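Local coordinates for protein putative 6-phosphogluconolactonase (PDB 3LHI) that probably hydrolyses 6-phosphogluconolactone to 6-phosphogluconate, the second step of the oxidative pentose phosphate pathway, at residues F3-Y8 against E197-F202; Q16-A21 against H227-E232. All coordinates share one frame; numbering follows the deposited sequence.

Overall arrangement
From the N terminus the chain runs through strand 3-8 straight into helix 11-33, and only near its C terminus do helix 196-206 and strand 226-231 come back to meet them. Interaction 1 closes a loop of 188 residues and interaction 2 one of 205. The loops cross rather than nest, because their segments alternate along the chain. Strands 3-8 and 226-231 are parallel neighbours, joined by backbone bonds such as H6 N to V228 O (2.8 Å). Interaction 1 sets helix 196-206 on one face of this pair and interaction 2 sets helix 11-33 on the other, so helices pack on both faces of the edge formed by strands 3-8 and 226-231.

Interaction 1 of 2, residues F3-Y8 against E197-F202; sequences FVWHEY and EKKAVF
F202 reaches from its helix into the angle between F3 and W5, and the three rings make an aromatic cluster. Against F3 the geometry is edge-to-face: F202 CZ stands over the middle of the F3 ring, with the centroids 5.0 Å apart and the planes at 85°. F202 CE2 comes within 3.6 Å of F3 CZ. The F3 ring takes this place because its CG sits between the backbone N and the carbonyl carbon (chi1 62°). W5 uses a face of the same F202 ring. W5 CZ3 lies above that face, toward its rim, 3.5 Å from F202 CE2, but the two rings are inclined at 43°, neither stacked nor perpendicular. The indole meets F202 through CZ3 and CE3 of its six-membered ring, while its nitrogen points elsewhere: W5 NE1 gives E7 OE1 a nearly straight bond of 3.1 Å, in the indole plane, on the anti side of the carboxylate but tilted out of the latter's plane, which should steady the indole's rotation. K199 completes the contact with its methylenes, K199 CE lying 3.8 Å from W5 CZ2. In the conformer described here its chain is extended as far as CE and then bends at the last torsion, and the ammonium forms a salt bridge with D203, one turn on. Strand 3-8 and the helix run nearly antiparallel, their axes 13.1 Å apart, a gap spanned by these long side chains. Beneath the cluster, V228 of strand 226-231 touches F3 and W5, and I193 of strand 188-194 touches W5 and F202, so helix 196-206 packs across three strands.

Interaction 2 of 2, residues Q16-A21 against H227-E232; sequences QSLADA and HVFYAE
D20 OD1 is gripped by Q16 NE2 (3.0 Å, on the syn side but tilted out of the carboxylate plane) and by K56 NZ in a salt bridge. D20 itself does not touch the strand; S17, L18 and A21 of the same helix turn meet F229. Across the contact the forces are apolar. L18 CD1 sits over one face of the F229 ring, 3.9 Å from its centroid and 18° off the normal, a CH-pi contact displaced toward F229 CD1. The leucine gets there with CG anti to the backbone N (chi1 -179°), while L18 CB leans on the same ring at F229 CD2 (3.9 Å). The far end of the phenylalanine meets A21 CB, 3.9 Å from F229 CZ. Beside it S17 O, already bonded to A21 N in the helix, lies 3.6 Å from F229 CE2. F229 is also stacked with H6. The helix runs nearly antiparallel to the strand, 9.6 Å between the axes, as expected for a helix lying on a parallel sheet. Helix 11-33 belongs to the crossover from strand 3-8 to strand 36-40, parallel but not adjacent in the sheet, an arrangement characteristic of the Rossmann-like alpha/beta/alpha sandwich.

Interaction 1 of 2, residues F3-Y8 against E197-F202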
ATOM      1  N   PHE A   3       3.908   3.685  17.067  1.00 35.50           N
ATOM      2  CA  PHE A   3       3.448   4.494  15.930  1.00 31.40           C
ATOM      3  C   PHE A   3       3.367   5.977  16.351  1.00 29.11           C
ATOM      4  O   PHE A   3       3.359   6.290  17.548  1.00 28.82           O
ATOM      5  CB  PHE A   3       2.092   4.006  15.384  1.00 29.97           C
ATOM      6  CG  PHE A   3       0.961   4.090  16.362  1.00 30.81           C
ATOM      7  CD1 PHE A   3       0.225   5.260  16.493  1.00 31.01           C
ATOM      8  CD2 PHE A   3       0.597   2.969  17.131  1.00 33.51           C
ATOM      9  CE1 PHE A   3      -0.866   5.323  17.391  1.00 33.53           C
ATOM     10  CE2 PHE A   3      -0.471   3.038  18.029  1.00 33.38           C
ATOM     11  CZ  PHE A   3      -1.193   4.214  18.161  1.00 34.11           C
ATOM     12  N   VAL A   4       3.302   6.875  15.370  1.00 27.33           N
ATOM     13  CA  VAL A   4       3.095   8.297  15.583  1.00 26.33           C
ATOM     14  C   VAL A   4       1.705   8.714  15.024  1.00 26.56           C
ATOM     15  O   VAL A   4       1.417   8.413  13.879  1.00 25.37           O
ATOM     16  CB  VAL A   4       4.136   9.109  14.849  1.00 28.50           C
ATOM     17  CG1 VAL A   4       3.897  10.584  15.170  1.00 30.58           C
ATOM     18  CG2 VAL A   4       5.588   8.647  15.175  1.00 32.90           C
ATOM     19  N   TRP A   5       0.877   9.400  15.819  1.00 26.74           N
ATOM     20  CA  TRP A   5      -0.504   9.752  15.458  1.00 24.49           C
ATOM     21  C   TRP A   5      -0.621  11.208  15.020  1.00 25.17           C
ATOM     22  O   TRP A   5      -0.233  12.128  15.755  1.00 29.88           O
ATOM     23  CB  TRP A   5      -1.470   9.474  16.621  1.00 25.34           C
ATOM     24  CG  TRP A   5      -2.957   9.701  16.331  1.00 27.01           C
ATOM     25  CD1 TRP A   5      -3.727  10.825  16.697  1.00 27.75           C
ATOM     26  CD2 TRP A   5      -3.876   8.798  15.707  1.00 26.52           C
ATOM     27  NE1 TRP A   5      -5.032  10.654  16.288  1.00 29.28           N
ATOM     28  CE2 TRP A   5      -5.164   9.420  15.712  1.00 26.44           C
ATOM     29  CE3 TRP A   5      -3.760   7.512  15.176  1.00 25.71           C
ATOM     30  CZ2 TRP A   5      -6.289   8.814  15.166  1.00 26.28           C
ATOM     31  CZ3 TRP A   5      -4.906   6.912  14.637  1.00 25.34           C
ATOM     32  CH2 TRP A   5      -6.142   7.571  14.623  1.00 29.30           C
ATOM     33  N   HIS A   6      -1.116  11.419  13.801  1.00 23.01           N
ATOM     34  CA  HIS A   6      -1.429  12.747  13.276  1.00 21.49           C
ATOM     35  C   HIS A   6      -2.923  12.830  12.959  1.00 24.51           C
ATOM     36  O   HIS A   6      -3.409  12.086  12.147  1.00 26.80           O
ATOM     37  CB  HIS A   6      -0.657  13.002  11.977  1.00 21.48           C
ATOM     38  CG  HIS A   6       0.818  12.795  12.078  1.00 21.56           C
ATOM     39  ND1 HIS A   6       1.703  13.842  12.212  1.00 30.68           N
ATOM     40  CD2 HIS A   6       1.577  11.671  12.037  1.00 20.89           C
ATOM     41  CE1 HIS A   6       2.943  13.368  12.262  1.00 32.14           C
ATOM     42  NE2 HIS A   6       2.892  12.050  12.150  1.00 24.74           N
ATOM     43  N   GLU A   7      -3.635  13.762  13.610  1.00 23.21           N
ATOM     44  CA  GLU A   7      -5.058  13.928  13.424  1.00 24.29           C
ATOM     45  C   GLU A   7      -5.374  15.294  12.799  1.00 23.44           C
ATOM     46  O   GLU A   7      -4.733  16.294  13.155  1.00 27.64           O
ATOM     47  CB  GLU A   7      -5.787  13.747  14.770  1.00 27.99           C
ATOM     48  CG  GLU A   7      -7.275  14.057  14.738  1.00 32.18           C
ATOM     49  CD  GLU A   7      -8.032  13.311  15.806  1.00 40.34           C
ATOM     50  OE1 GLU A   7      -7.356  12.646  16.649  1.00 44.41           O
ATOM     51  OE2 GLU A   7      -9.293  13.384  15.777  1.00 43.88           O
ATOM     52  N   TYR A   8      -6.311  15.330  11.855  0.50 23.10           N
ATOM     53  CA  TYR A   8      -6.719  16.568  11.185  0.50 24.32           C
ATOM     54  C   TYR A   8      -8.233  16.617  11.314  0.50 26.03           C
ATOM     55  O   TYR A   8      -8.837  15.589  11.598  0.50 27.78           O
ATOM     56  CB  TYR A   8      -6.242  16.517   9.712  0.50 24.03           C
ATOM     57  CG  TYR A   8      -4.745  16.257   9.642  0.50 21.37           C
ATOM     58  CD1 TYR A   8      -4.224  14.951   9.711  0.50 19.94           C
ATOM     59  CD2 TYR A   8      -3.847  17.307   9.589  0.50 21.66           C
ATOM     60  CE1 TYR A   8      -2.840  14.729   9.701  0.50 19.33           C
ATOM     61  CE2 TYR A   8      -2.483  17.094   9.595  0.50 21.82           C
ATOM     62  CZ  TYR A   8      -1.982  15.819   9.642  0.50 22.01           C
ATOM     63  OH  TYR A   8      -0.618  15.642   9.634  0.50 22.70           O
ATOM     64  N   GLU A 197     -15.283   5.216  12.657  1.00 25.58           N
ATOM     65  CA  GLU A 197     -15.409   3.731  12.592  1.00 26.40           C
ATOM     66  C   GLU A 197     -14.022   3.139  12.445  1.00 25.78           C
ATOM     67  O   GLU A 197     -13.612   2.284  13.240  1.00 26.97           O
ATOM     68  CB  GLU A 197     -16.294   3.239  11.434  1.00 26.27           C
ATOM     69  CG  GLU A 197     -16.307   1.665  11.358  1.00 30.47           C
ATOM     70  CD  GLU A 197     -17.299   1.065  10.359  1.00 31.95           C
ATOM     71  OE1 GLU A 197     -18.017   1.837   9.679  1.00 38.92           O
ATOM     72  OE2 GLU A 197     -17.352  -0.209  10.263  1.00 34.86           O
ATOM     73  N   LYS A 198     -13.272   3.706  11.516  1.00 24.35           N
ATOM     74  CA  LYS A 198     -11.850   3.296  11.375  1.00 22.59           C
ATOM     75  C   LYS A 198     -10.997   3.681  12.562  1.00 22.01           C
ATOM     76  O   LYS A 198     -10.102   2.930  12.928  1.00 22.42           O
ATOM     77  CB  LYS A 198     -11.249   3.741  10.064  1.00 21.37           C
ATOM     78  CG  LYS A 198     -11.815   2.878   8.938  1.00 23.41           C
ATOM     79  CD  LYS A 198     -11.199   3.203   7.659  1.00 21.42           C
ATOM     80  CE  LYS A 198     -11.768   2.401   6.490  1.00 21.97           C
ATOM     81  NZ  LYS A 198     -10.861   2.699   5.352  1.00 26.85           N
ATOM     82  N   LYS A 199     -11.241   4.835  13.210  0.50 21.26           N
ATOM     83  CA  LYS A 199     -10.461   5.121  14.433  0.50 22.16           C
ATOM     84  C   LYS A 199     -10.746   4.057  15.492  0.50 22.90           C
ATOM     85  O   LYS A 199      -9.823   3.612  16.163  0.50 24.09           O
ATOM     86  CB  LYS A 199     -10.632   6.541  15.017  0.50 21.73           C
ATOM     87  CG  LYS A 199      -9.657   6.804  16.220  0.50 22.53           C
ATOM     88  CD  LYS A 199      -9.698   8.232  16.762  0.50 26.68           C
ATOM     89  CE  LYS A 199      -8.794   8.402  17.987  0.50 30.18           C
ATOM     90  NZ  LYS A 199      -9.163   7.491  19.117  0.50 31.84           N
ATOM     91  N   ALA A 200     -11.994   3.604  15.597  1.00 25.99           N
ATOM     92  CA  ALA A 200     -12.331   2.566  16.614  1.00 26.79           C
ATOM     93  C   ALA A 200     -11.645   1.209  16.361  1.00 24.68           C
ATOM     94  O   ALA A 200     -10.991   0.634  17.247  1.00 25.65           O
ATOM     95  CB  ALA A 200     -13.871   2.407  16.770  1.00 29.17           C
ATOM     96  N   VAL A 201     -11.639   0.810  15.101  1.00 25.68           N
ATOM     97  CA  VAL A 201     -10.948  -0.410  14.693  1.00 24.48           C
ATOM     98  C   VAL A 201      -9.434  -0.279  14.862  1.00 22.54           C
ATOM     99  O   VAL A 201      -8.770  -1.188  15.379  1.00 23.75           O
ATOM    100  CB  VAL A 201     -11.297  -0.704  13.249  1.00 25.10           C
ATOM    101  CG1 VAL A 201     -10.452  -1.890  12.721  1.00 24.83           C
ATOM    102  CG2 VAL A 201     -12.794  -0.986  13.106  1.00 27.29           C
ATOM    103  N   PHE A 202      -8.876   0.860  14.428  1.00 21.43           N
ATOM    104  CA  PHE A 202      -7.486   1.152  14.715  1.00 20.80           C
ATOM    105  C   PHE A 202      -7.151   1.009  16.224  1.00 22.06           C
ATOM    106  O   PHE A 202      -6.125   0.399  16.595  1.00 21.20           O
ATOM    107  CB  PHE A 202      -7.087   2.541  14.213  1.00 20.36           C
ATOM    108  CG  PHE A 202      -5.685   2.878  14.509  1.00 20.38           C
ATOM    109  CD1 PHE A 202      -4.667   2.544  13.623  1.00 20.07           C
ATOM    110  CD2 PHE A 202      -5.342   3.492  15.700  1.00 22.22           C
ATOM    111  CE1 PHE A 202      -3.375   2.809  13.928  1.00 20.79           C
ATOM    112  CE2 PHE A 202      -4.015   3.760  16.004  1.00 22.88           C
ATOM    113  CZ  PHE A 202      -3.028   3.418  15.084  1.00 21.09           C
TER

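Interaction 2 of 2, residues Q16-A21 against H227-E232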
ATOM      1  N   GLN A  16      -2.818  16.808   2.189  1.00 14.94           N
ATOM      2  CA  GLN A  16      -1.672  17.629   1.904  1.00 15.21           C
ATOM      3  C   GLN A  16      -0.525  17.325   2.858  1.00 14.09           C
ATOM      4  O   GLN A  16       0.650  17.260   2.460  1.00 16.14           O
ATOM      5  CB  GLN A  16      -1.999  19.133   1.935  1.00 17.83           C
ATOM      6  CG  GLN A  16      -0.829  19.972   1.534  1.00 17.41           C
ATOM      7  CD  GLN A  16      -0.452  19.814   0.042  1.00 17.77           C
ATOM      8  OE1 GLN A  16      -1.322  19.977  -0.840  1.00 21.59           O
ATOM      9  NE2 GLN A  16       0.803  19.462  -0.234  1.00 18.76           N
ATOM     10  N   SER A  17      -0.861  17.142   4.131  0.50 13.81           N
ATOM     11  CA  SER A  17       0.141  16.887   5.149  0.50 13.05           C
ATOM     12  C   SER A  17       0.809  15.505   4.963  0.50 12.02           C
ATOM     13  O   SER A  17       1.995  15.352   5.222  0.50 12.58           O
ATOM     14  CB  SER A  17      -0.486  16.990   6.537  0.50 14.04           C
ATOM     15  OG  SER A  17      -0.859  18.319   6.841  0.50 17.24           O
ATOM     16  N   LEU A  18       0.047  14.517   4.507  1.00 13.60           N
ATOM     17  CA  LEU A  18       0.600  13.203   4.160  1.00 12.44           C
ATOM     18  C   LEU A  18       1.485  13.352   2.921  1.00 12.08           C
ATOM     19  O   LEU A  18       2.586  12.816   2.879  1.00 12.47           O
ATOM     20  CB  LEU A  18      -0.521  12.196   3.948  1.00 11.62           C
ATOM     21  CG  LEU A  18      -0.056  10.778   3.594  1.00 12.84           C
ATOM     22  CD1 LEU A  18       0.923  10.198   4.604  1.00 13.87           C
ATOM     23  CD2 LEU A  18      -1.264   9.893   3.360  1.00 14.23           C
ATOM     24  N   ALA A  19       1.019  14.077   1.902  1.00 13.05           N
ATOM     25  CA  ALA A  19       1.849  14.290   0.715  1.00 12.16           C
ATOM     26  C   ALA A  19       3.199  14.940   1.081  1.00 13.09           C
ATOM     27  O   ALA A  19       4.249  14.592   0.546  1.00 14.02           O
ATOM     28  CB  ALA A  19       1.096  15.131  -0.313  1.00 14.56           C
ATOM     29  N   ASP A  20       3.143  15.918   1.990  1.00 14.46           N
ATOM     30  CA  ASP A  20       4.341  16.637   2.396  1.00 15.29           C
ATOM     31  C   ASP A  20       5.314  15.654   3.067  1.00 12.97           C
ATOM     32  O   ASP A  20       6.516  15.648   2.775  1.00 15.76           O
ATOM     33  CB  ASP A  20       4.019  17.770   3.356  1.00 15.71           C
ATOM     34  CG  ASP A  20       3.261  18.915   2.715  1.00 18.77           C
ATOM     35  OD1 ASP A  20       3.159  19.009   1.484  1.00 20.43           O
ATOM     36  OD2 ASP A  20       2.723  19.731   3.545  1.00 24.20           O
ATOM     37  N   ALA A  21       4.810  14.820   3.971  1.00 13.67           N
ATOM     38  CA  ALA A  21       5.650  13.872   4.703  1.00 13.50           C
ATOM     39  C   ALA A  21       6.201  12.802   3.775  1.00 14.61           C
ATOM     40  O   ALA A  21       7.364  12.406   3.904  1.00 14.53           O
ATOM     41  CB  ALA A  21       4.869  13.238   5.873  1.00 15.25           C
ATOM     42  N   HIS A 227       3.693   5.776  10.686  1.00 17.78           N
ATOM     43  CA  HIS A 227       3.258   7.183  10.772  1.00 18.86           C
ATOM     44  C   HIS A 227       1.773   7.211  10.338  1.00 17.88           C
ATOM     45  O   HIS A 227       1.491   6.971   9.173  1.00 18.16           O
ATOM     46  CB  HIS A 227       4.145   8.014   9.837  1.00 19.64           C
ATOM     47  CG  HIS A 227       5.611   7.855  10.097  1.00 21.96           C
ATOM     48  ND1 HIS A 227       6.263   8.635  11.031  1.00 25.79           N
ATOM     49  CD2 HIS A 227       6.545   7.010   9.574  1.00 25.75           C
ATOM     50  CE1 HIS A 227       7.543   8.286  11.072  1.00 32.59           C
ATOM     51  NE2 HIS A 227       7.743   7.305  10.195  1.00 29.94           N
ATOM     52  N   VAL A 228       0.848   7.484  11.276  1.00 17.53           N
ATOM     53  CA  VAL A 228      -0.571   7.339  11.050  1.00 17.53           C
ATOM     54  C   VAL A 228      -1.195   8.736  10.841  1.00 17.70           C
ATOM     55  O   VAL A 228      -0.966   9.647  11.651  1.00 19.77           O
ATOM     56  CB  VAL A 228      -1.291   6.579  12.189  1.00 20.12           C
ATOM     57  CG1 VAL A 228      -2.767   6.397  11.800  1.00 22.23           C
ATOM     58  CG2 VAL A 228      -0.567   5.239  12.522  1.00 21.83           C
ATOM     59  N   PHE A 229      -1.873   8.900   9.710  1.00 16.41           N
ATOM     60  CA  PHE A 229      -2.536  10.143   9.338  1.00 16.19           C
ATOM     61  C   PHE A 229      -4.015   9.901   9.315  1.00 17.61           C
ATOM     62  O   PHE A 229      -4.511   9.149   8.479  1.00 18.01           O
ATOM     63  CB  PHE A 229      -2.055  10.659   7.972  1.00 16.01           C
ATOM     64  CG  PHE A 229      -0.689  11.278   8.002  1.00 15.13           C
ATOM     65  CD1 PHE A 229       0.462  10.521   8.238  1.00 16.97           C
ATOM     66  CD2 PHE A 229      -0.543  12.630   7.848  1.00 16.37           C
ATOM     67  CE1 PHE A 229       1.686  11.120   8.330  1.00 16.77           C
ATOM     68  CE2 PHE A 229       0.722  13.234   7.906  1.00 19.46           C
ATOM     69  CZ  PHE A 229       1.834  12.468   8.171  1.00 17.53           C
ATOM     70  N   TYR A 230      -4.739  10.589  10.195  1.00 19.96           N
ATOM     71  CA  TYR A 230      -6.167  10.344  10.385  1.00 20.22           C
ATOM     72  C   TYR A 230      -6.933  11.622  10.171  1.00 22.31           C
ATOM     73  O   TYR A 230      -6.531  12.664  10.672  1.00 22.45           O
ATOM     74  CB  TYR A 230      -6.414   9.876  11.818  1.00 22.04           C
ATOM     75  CG  TYR A 230      -7.863   9.814  12.206  1.00 22.75           C
ATOM     76  CD1 TYR A 230      -8.689   8.830  11.711  1.00 22.96           C
ATOM     77  CD2 TYR A 230      -8.428  10.775  13.030  1.00 26.86           C
ATOM     78  CE1 TYR A 230     -10.007   8.763  12.053  1.00 24.86           C
ATOM     79  CE2 TYR A 230      -9.778  10.725  13.345  1.00 27.24           C
ATOM     80  CZ  TYR A 230     -10.562   9.743  12.838  1.00 23.63           C
ATOM     81  OH  TYR A 230     -11.911   9.643  13.142  1.00 30.13           O
ATOM     82  N   ALA A 231      -8.043  11.520   9.457  1.00 24.46           N
ATOM     83  CA  ALA A 231      -8.959  12.638   9.275  1.00 27.73           C
ATOM     84  C   ALA A 231     -10.312  12.199   9.753  1.00 26.94           C
ATOM     85  O   ALA A 231     -10.732  11.081   9.511  1.00 28.27           O
ATOM     86  CB  ALA A 231      -9.038  13.027   7.789  1.00 29.16           C
ATOM     87  N   GLU A 232     -11.033  13.099  10.409  1.00 31.66           N
ATOM     88  CA  GLU A 232     -12.344  12.689  10.868  1.00 34.65           C
ATOM     89  C   GLU A 232     -13.255  12.532   9.656  1.00 36.92           C
ATOM     90  O   GLU A 232     -13.088  13.013   8.502  1.00 37.50           O
ATOM     91  CB  GLU A 232     -12.971  13.607  11.944  1.00 37.65           C
ATOM     92  CG  GLU A 232     -12.347  14.926  12.027  1.00 43.98           C
ATOM     93  CD  GLU A 232     -13.075  15.855  12.966  1.00 48.48           C
ATOM     94  OE1 GLU A 232     -14.302  16.086  12.766  1.00 55.67           O
ATOM     95  OE2 GLU A 232     -12.396  16.358  13.887  1.00 49.59           O
ATOM     96  OXT GLU A 232     -14.223  11.821   9.854  1.00 40.60           O
TER